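PDB 2HY5: putative sulfurtransferase DsrE from Allochromatium vinosum, which probably acts as a sulfurtransferase, carrying sulfur as a cysteine persulfide, and may take part in the oxidation of intracellular sulfur. Local coordinates for the interface of chains A and B and the interface of chains A and C. Coordinates in Å, arbitrary orientation; residue numbers count along the deposited sequence, not the author numbering. Chains: chain A/B, Putative sulfurtransferase dsrE; chain C, DsrH.

Contact 1 joins two copies of DsrE, and contact 2 joins DsrE chain A to DsrH. Their C-alpha centres lie about 32 Å apart and the two share no residue; chain A holds both neighbours at once in the deposited assembly. Contact 1 sets the end of helix 79-85 and nearby loops of chain A against loop 49-52 of chain B; contact 2 sets helix 16-29 and strands 2-7 and 124-128 against helix 85-94 of DsrH. The centre of contact 1 is about 11 Å from A:Cys78, the likely persulfide-forming cysteine, and that of contact 2 about 20 Å. DsrE may thus bridge subunits in DsrEFH.

Contact 1: the interface of chains A and B. Residues chain A 83, 86, 88, 98, 100, 102; chain B 49-52.
Over one face of the carboxamide of A:Asn102 sits the methyl CD1 of B:Leu50, almost directly above CG at 3.8 Å. The rim of the amide is tied to its own chain: OD1 accepts a nearly straight bond from the backbone N of A:Val88 (2.7 Å, 171° at the hydrogen), in the plane of the side-chain carbonyl, while ND2 donates to the A:Gly86 backbone O, which lies tilted 30° out of the amide plane. These two bonds fix the rotation of the amide and present its face to the leucine. B:Leu50 is the apolar plug of the patch. Its CB packs on A:Val88 CG2 at 3.9 Å, and its other methyl, CD2, reaches A:Lys98 CB and the backbone O of A:Ala100. The A:Lys98 chain bends at chi2 and chi3, which lays CD along the B:Leu50 backbone and brings the side-chain amine NZ to B:Arg49 O at 3.0 Å, in the carbonyl plane; a second bond, to B:Thr51 O, is weak. Farther along, B:Thr52 N gives a short bond of 2.5 Å to A:Gln83 O, near the C-terminal end of helix 79-85, which follows the likely persulfide cysteine, A:Cys78. The two-fold repeats this patch with the chains exchanged, so loop 49-52 of each DsrE copy braces the end of helix 79-85 and the loops beyond it in the other copy, presumably supporting a dimer.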
ATOM      1  N   GLN A  83       9.362 -17.573  -1.274  1.00 11.72           N
ATOM      2  CA  GLN A  83      10.759 -17.596  -1.697  1.00 12.61           C
ATOM      3  C   GLN A  83      11.265 -16.193  -1.985  1.00 13.29           C
ATOM      4  O   GLN A  83      12.412 -15.862  -1.709  1.00 14.34           O
ATOM      5  CB  GLN A  83      10.920 -18.466  -2.943  1.00 17.02           C
ATOM      6  CG  GLN A  83      10.736 -19.945  -2.673  1.00 19.13           C
ATOM      7  CD  GLN A  83      10.778 -20.780  -3.935  1.00 21.45           C
ATOM      8  OE1 GLN A  83      10.826 -22.009  -3.878  1.00 24.95           O
ATOM      9  NE2 GLN A  83      10.752 -20.116  -5.083  1.00 21.74           N
ATOM     10  N   GLY A  86      11.347 -14.489   1.817  1.00  9.47           N
ATOM     11  CA  GLY A  86      12.094 -15.032   2.934  1.00 10.38           C
ATOM     12  C   GLY A  86      11.347 -15.867   3.955  1.00  9.12           C
ATOM     13  O   GLY A  86      11.720 -15.862   5.124  1.00 10.36           O
ATOM     14  N   VAL A  88      10.693 -19.482   5.073  1.00  6.03           N
ATOM     15  CA  VAL A  88      11.317 -20.775   4.834  1.00  6.71           C
ATOM     16  C   VAL A  88      10.986 -21.872   5.840  1.00  7.34           C
ATOM     17  O   VAL A  88      11.027 -21.646   7.048  1.00  6.45           O
ATOM     18  CB  VAL A  88      12.862 -20.603   4.825  1.00 12.79           C
ATOM     19  CG1 VAL A  88      13.542 -21.924   4.529  1.00 15.90           C
ATOM     20  CG2 VAL A  88      13.266 -19.535   3.816  1.00 13.84           C
ATOM     21  N   LYS A  98      19.686 -22.620   2.861  1.00 15.65           N
ATOM     22  CA  LYS A  98      19.596 -21.652   3.956  1.00 15.00           C
ATOM     23  C   LYS A  98      20.029 -22.389   5.220  1.00 14.57           C
ATOM     24  O   LYS A  98      19.854 -23.606   5.315  1.00 15.34           O
ATOM     25  CB  LYS A  98      18.152 -21.166   4.124  1.00 17.02           C
ATOM     26  CG  LYS A  98      17.402 -20.930   2.814  1.00 19.67           C
ATOM     27  CD  LYS A  98      17.432 -19.479   2.336  1.00 22.79           C
ATOM     28  CE  LYS A  98      18.798 -19.044   1.849  1.00 22.99           C
ATOM     29  NZ  LYS A  98      18.721 -17.746   1.107  1.00 20.66           N
ATOM     30  N   ALA A 100      18.809 -21.687   8.228  1.00 15.27           N
ATOM     31  CA  ALA A 100      17.765 -21.513   9.233  1.00 13.14           C
ATOM     32  C   ALA A 100      16.379 -21.474   8.596  1.00 11.63           C
ATOM     33  O   ALA A 100      16.250 -21.287   7.389  1.00 10.99           O
ATOM     34  CB  ALA A 100      18.009 -20.232  10.016  1.00 20.14           C
ATOM     35  N   ASN A 102      12.109 -20.091   9.378  1.00  8.64           N
ATOM     36  CA  ASN A 102      11.385 -19.110  10.171  1.00  8.39           C
ATOM     37  C   ASN A 102       9.875 -19.307  10.155  1.00  8.54           C
ATOM     38  O   ASN A 102       9.143 -18.565  10.800  1.00 11.73           O
ATOM     39  CB  ASN A 102      11.733 -17.691   9.704  1.00  8.03           C
ATOM     40  CG  ASN A 102      11.258 -17.408   8.297  1.00  7.52           C
ATOM     41  OD1 ASN A 102      11.014 -18.328   7.520  1.00  7.91           O
ATOM     42  ND2 ASN A 102      11.135 -16.130   7.957  1.00  9.21           N
TER
ATOM     43  N   ARG B  49      18.122 -12.618   5.039  1.00  7.67           N
ATOM     44  CA  ARG B  49      19.017 -13.397   4.184  1.00  7.07           C
ATOM     45  C   ARG B  49      18.326 -14.658   3.673  1.00  8.50           C
ATOM     46  O   ARG B  49      18.933 -15.459   2.968  1.00  8.90           O
ATOM     47  CB  ARG B  49      20.275 -13.804   4.962  1.00  9.00           C
ATOM     48  CG  ARG B  49      20.033 -14.828   6.081  1.00 10.40           C
ATOM     49  CD  ARG B  49      21.356 -15.276   6.728  1.00 10.12           C
ATOM     50  NE  ARG B  49      21.179 -16.389   7.663  1.00  9.12           N
ATOM     51  CZ  ARG B  49      20.838 -16.251   8.941  1.00 10.69           C
ATOM     52  NH1 ARG B  49      20.639 -15.042   9.452  1.00 12.18           N
ATOM     53  NH2 ARG B  49      20.695 -17.325   9.715  1.00 10.16           N
ATOM     54  N   LEU B  50      17.050 -14.815   4.010  1.00  7.26           N
ATOM     55  CA  LEU B  50      16.308 -16.003   3.617  1.00  7.40           C
ATOM     56  C   LEU B  50      15.550 -15.949   2.293  1.00  7.47           C
ATOM     57  O   LEU B  50      14.776 -16.857   1.997  1.00  9.12           O
ATOM     58  CB  LEU B  50      15.346 -16.401   4.743  1.00  9.29           C
ATOM     59  CG  LEU B  50      15.985 -16.699   6.103  1.00  9.46           C
ATOM     60  CD1 LEU B  50      14.896 -17.078   7.106  1.00  9.23           C
ATOM     61  CD2 LEU B  50      17.011 -17.832   5.970  1.00 10.25           C
ATOM     62  N   THR B  51      15.767 -14.912   1.487  1.00  9.25           N
ATOM     63  CA  THR B  51      15.063 -14.842   0.206  1.00 10.35           C
ATOM     64  C   THR B  51      15.740 -15.665  -0.893  1.00 11.56           C
ATOM     65  O   THR B  51      16.961 -15.803  -0.930  1.00 12.35           O
ATOM     66  CB  THR B  51      14.905 -13.381  -0.306  1.00 10.86           C
ATOM     67  OG1 THR B  51      16.167 -12.875  -0.758  1.00 10.38           O
ATOM     68  CG2 THR B  51      14.366 -12.483   0.799  1.00  9.95           C
ATOM     69  N   THR B  52      14.925 -16.221  -1.782  1.00 10.51           N
ATOM     70  CA  THR B  52      15.412 -17.006  -2.913  1.00 12.10           C
ATOM     71  C   THR B  52      14.562 -16.563  -4.098  1.00 12.94           C
ATOM     72  O   THR B  52      13.741 -17.320  -4.615  1.00 13.47           O
ATOM     73  CB  THR B  52      15.230 -18.522  -2.681  1.00 18.37           C
ATOM     74  OG1 THR B  52      15.967 -18.925  -1.518  1.00 20.85           O
ATOM     75  CG2 THR B  52      15.746 -19.306  -3.883  1.00 19.36           C
TER

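Contact 2: the interface of chains A and C. Residues chain A 3, 23, 26, 126, 128; chain C 88-89, 92.
A:Phe23, on helix 16-29 of the DsrE/DsrF-like subunit, drives one edge of its ring into the face of C:Phe88 on helix 85-94 of DsrH. The planes stand at 71° in an edge-to-face pair, with A:Phe23 CD1 over the centre of the C:Phe88 ring, 3.7 Å above its plane. A face of the A:Phe23 ring carries C:Val89 CG2, a CH-pi contact 3.9 Å from the ring centroid and displaced toward the rim. The same methyl touches A:Ala26 CB, so C:Val89 settles against the ring and the next turn of the DsrE helix. C:Phe88 and C:Val89 lie side by side and C:Thr92 one turn on, along one face of helix 85-94. C:Thr92 approaches A:Phe23 tip to tip: CG2 lies 3.8 Å from CZ, while OG1 sits in the plane of the ring at its edge.

OG1 of C:Thr92 also lies 3.3 Å from both CE1 and CZ of A:Phe3, somewhat off the plane of that ring. No hydrogen bond crosses this patch; the hydroxyl is instead turned back into its own helix, bonding to C:Val89 O at 2.6 Å. Placing OG1 between the backbone N and the carbonyl carbon (chi1 64°) allows that bond and leaves CG2 directed at A:Phe23.

Behind these contacts, the A:Phe23 ring is carried away from its helix with CG anti to the backbone N (chi1 -178°). A:Phe3, from strand 2-7, supports it from within DsrE: A:Phe23 CE2 rests 4.0 Å above the plane of the A:Phe3 ring, offset toward its rim. Strand 124-128 lines the inner margin more loosely, with A:Val126 CG2 facing C:Thr92 CG2 and A:Phe128 CE2 reaching to 4.3 Å from C:Phe88 CE1.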
ATOM      1  N   PHE A   3     -15.992 -21.274   3.076  1.00  7.23           N
ATOM      2  CA  PHE A   3     -15.237 -20.082   2.685  1.00  9.51           C
ATOM      3  C   PHE A   3     -13.789 -20.351   2.321  1.00 10.44           C
ATOM      4  O   PHE A   3     -13.147 -21.237   2.879  1.00 11.84           O
ATOM      5  CB  PHE A   3     -15.199 -19.072   3.833  1.00  8.01           C
ATOM      6  CG  PHE A   3     -16.487 -18.351   4.062  1.00  8.88           C
ATOM      7  CD1 PHE A   3     -16.835 -17.260   3.272  1.00  9.74           C
ATOM      8  CD2 PHE A   3     -17.350 -18.756   5.074  1.00 10.68           C
ATOM      9  CE1 PHE A   3     -18.035 -16.579   3.488  1.00  9.51           C
ATOM     10  CE2 PHE A   3     -18.548 -18.083   5.298  1.00 11.67           C
ATOM     11  CZ  PHE A   3     -18.891 -16.995   4.505  1.00 10.78           C
ATOM     12  N   PHE A  23     -13.014 -11.718  10.585  1.00  6.53           N
ATOM     13  CA  PHE A  23     -14.038 -12.292   9.707  1.00  6.18           C
ATOM     14  C   PHE A  23     -14.069 -13.808   9.898  1.00  6.91           C
ATOM     15  O   PHE A  23     -15.133 -14.406  10.053  1.00  7.18           O
ATOM     16  CB  PHE A  23     -13.732 -11.992   8.239  1.00  5.55           C
ATOM     17  CG  PHE A  23     -14.769 -12.520   7.288  1.00  5.80           C
ATOM     18  CD1 PHE A  23     -15.860 -11.737   6.925  1.00  4.69           C
ATOM     19  CD2 PHE A  23     -14.673 -13.812   6.780  1.00  5.65           C
ATOM     20  CE1 PHE A  23     -16.842 -12.233   6.068  1.00  6.41           C
ATOM     21  CE2 PHE A  23     -15.649 -14.321   5.922  1.00  8.31           C
ATOM     22  CZ  PHE A  23     -16.736 -13.530   5.565  1.00  8.22           C
ATOM     23  N   ALA A  26     -15.546 -14.828  13.245  1.00  8.62           N
ATOM     24  CA  ALA A  26     -16.991 -14.648  13.254  1.00  8.22           C
ATOM     25  C   ALA A  26     -17.700 -15.716  12.425  1.00  7.45           C
ATOM     26  O   ALA A  26     -18.769 -16.202  12.804  1.00  7.93           O
ATOM     27  CB  ALA A  26     -17.348 -13.256  12.736  1.00  8.60           C
ATOM     28  N   VAL A 126     -13.347 -14.768  -0.197  1.00  8.31           N
ATOM     29  CA  VAL A 126     -13.266 -13.443   0.399  1.00  7.53           C
ATOM     30  C   VAL A 126     -11.805 -13.030   0.468  1.00  8.52           C
ATOM     31  O   VAL A 126     -11.002 -13.664   1.156  1.00  8.15           O
ATOM     32  CB  VAL A 126     -13.893 -13.440   1.806  1.00  6.71           C
ATOM     33  CG1 VAL A 126     -14.013 -12.016   2.322  1.00  6.51           C
ATOM     34  CG2 VAL A 126     -15.262 -14.096   1.756  1.00  8.32           C
ATOM     35  N   PHE A 128      -8.789 -10.232   1.258  1.00  7.15           N
ATOM     36  CA  PHE A 128      -8.439  -9.117   2.123  1.00  7.42           C
ATOM     37  C   PHE A 128      -7.095  -8.578   1.680  1.00 10.43           C
ATOM     38  O   PHE A 128      -6.100  -9.299   1.674  1.00 11.33           O
ATOM     39  CB  PHE A 128      -8.363  -9.576   3.583  1.00  6.39           C
ATOM     40  CG  PHE A 128      -9.687 -10.010   4.151  1.00  7.11           C
ATOM     41  CD1 PHE A 128     -10.172 -11.297   3.923  1.00  8.73           C
ATOM     42  CD2 PHE A 128     -10.467  -9.118   4.880  1.00  9.14           C
ATOM     43  CE1 PHE A 128     -11.421 -11.690   4.413  1.00  8.12           C
ATOM     44  CE2 PHE A 128     -11.723  -9.501   5.378  1.00  9.19           C
ATOM     45  CZ  PHE A 128     -12.197 -10.789   5.141  1.00  8.54           C
TER
ATOM     46  N   PHE C  88     -21.152  -8.910   8.704  1.00  8.40           N
ATOM     47  CA  PHE C  88     -20.286  -8.921   7.528  1.00  8.51           C
ATOM     48  C   PHE C  88     -20.356 -10.333   6.945  1.00  7.12           C
ATOM     49  O   PHE C  88     -20.548 -10.525   5.744  1.00  7.11           O
ATOM     50  CB  PHE C  88     -18.862  -8.560   7.988  1.00 10.02           C
ATOM     51  CG  PHE C  88     -17.841  -8.408   6.880  1.00  8.85           C
ATOM     52  CD1 PHE C  88     -16.588  -7.879   7.176  1.00  9.68           C
ATOM     53  CD2 PHE C  88     -18.094  -8.830   5.576  1.00  8.82           C
ATOM     54  CE1 PHE C  88     -15.602  -7.773   6.196  1.00  8.39           C
ATOM     55  CE2 PHE C  88     -17.116  -8.730   4.590  1.00 10.85           C
ATOM     56  CZ  PHE C  88     -15.865  -8.200   4.901  1.00  9.33           C
ATOM     57  N   VAL C  89     -20.215 -11.327   7.814  1.00  4.64           N
ATOM     58  CA  VAL C  89     -20.287 -12.717   7.380  1.00  5.40           C
ATOM     59  C   VAL C  89     -21.649 -13.024   6.748  1.00  5.55           C
ATOM     60  O   VAL C  89     -21.713 -13.662   5.698  1.00  7.66           O
ATOM     61  CB  VAL C  89     -20.050 -13.682   8.559  1.00  6.07           C
ATOM     62  CG1 VAL C  89     -20.360 -15.118   8.135  1.00  8.58           C
ATOM     63  CG2 VAL C  89     -18.610 -13.576   9.021  1.00  6.62           C
ATOM     64  N   THR C  92     -21.921 -11.848   3.160  1.00  9.00           N
ATOM     65  CA  THR C  92     -21.227 -12.654   2.156  1.00  8.63           C
ATOM     66  C   THR C  92     -22.006 -13.910   1.786  1.00  9.04           C
ATOM     67  O   THR C  92     -21.886 -14.402   0.662  1.00  8.94           O
ATOM     68  CB  THR C  92     -19.816 -13.089   2.623  1.00  8.02           C
ATOM     69  OG1 THR C  92     -19.930 -13.949   3.763  1.00  9.70           O
ATOM     70  CG2 THR C  92     -18.971 -11.870   2.976  1.00  8.01           C
TER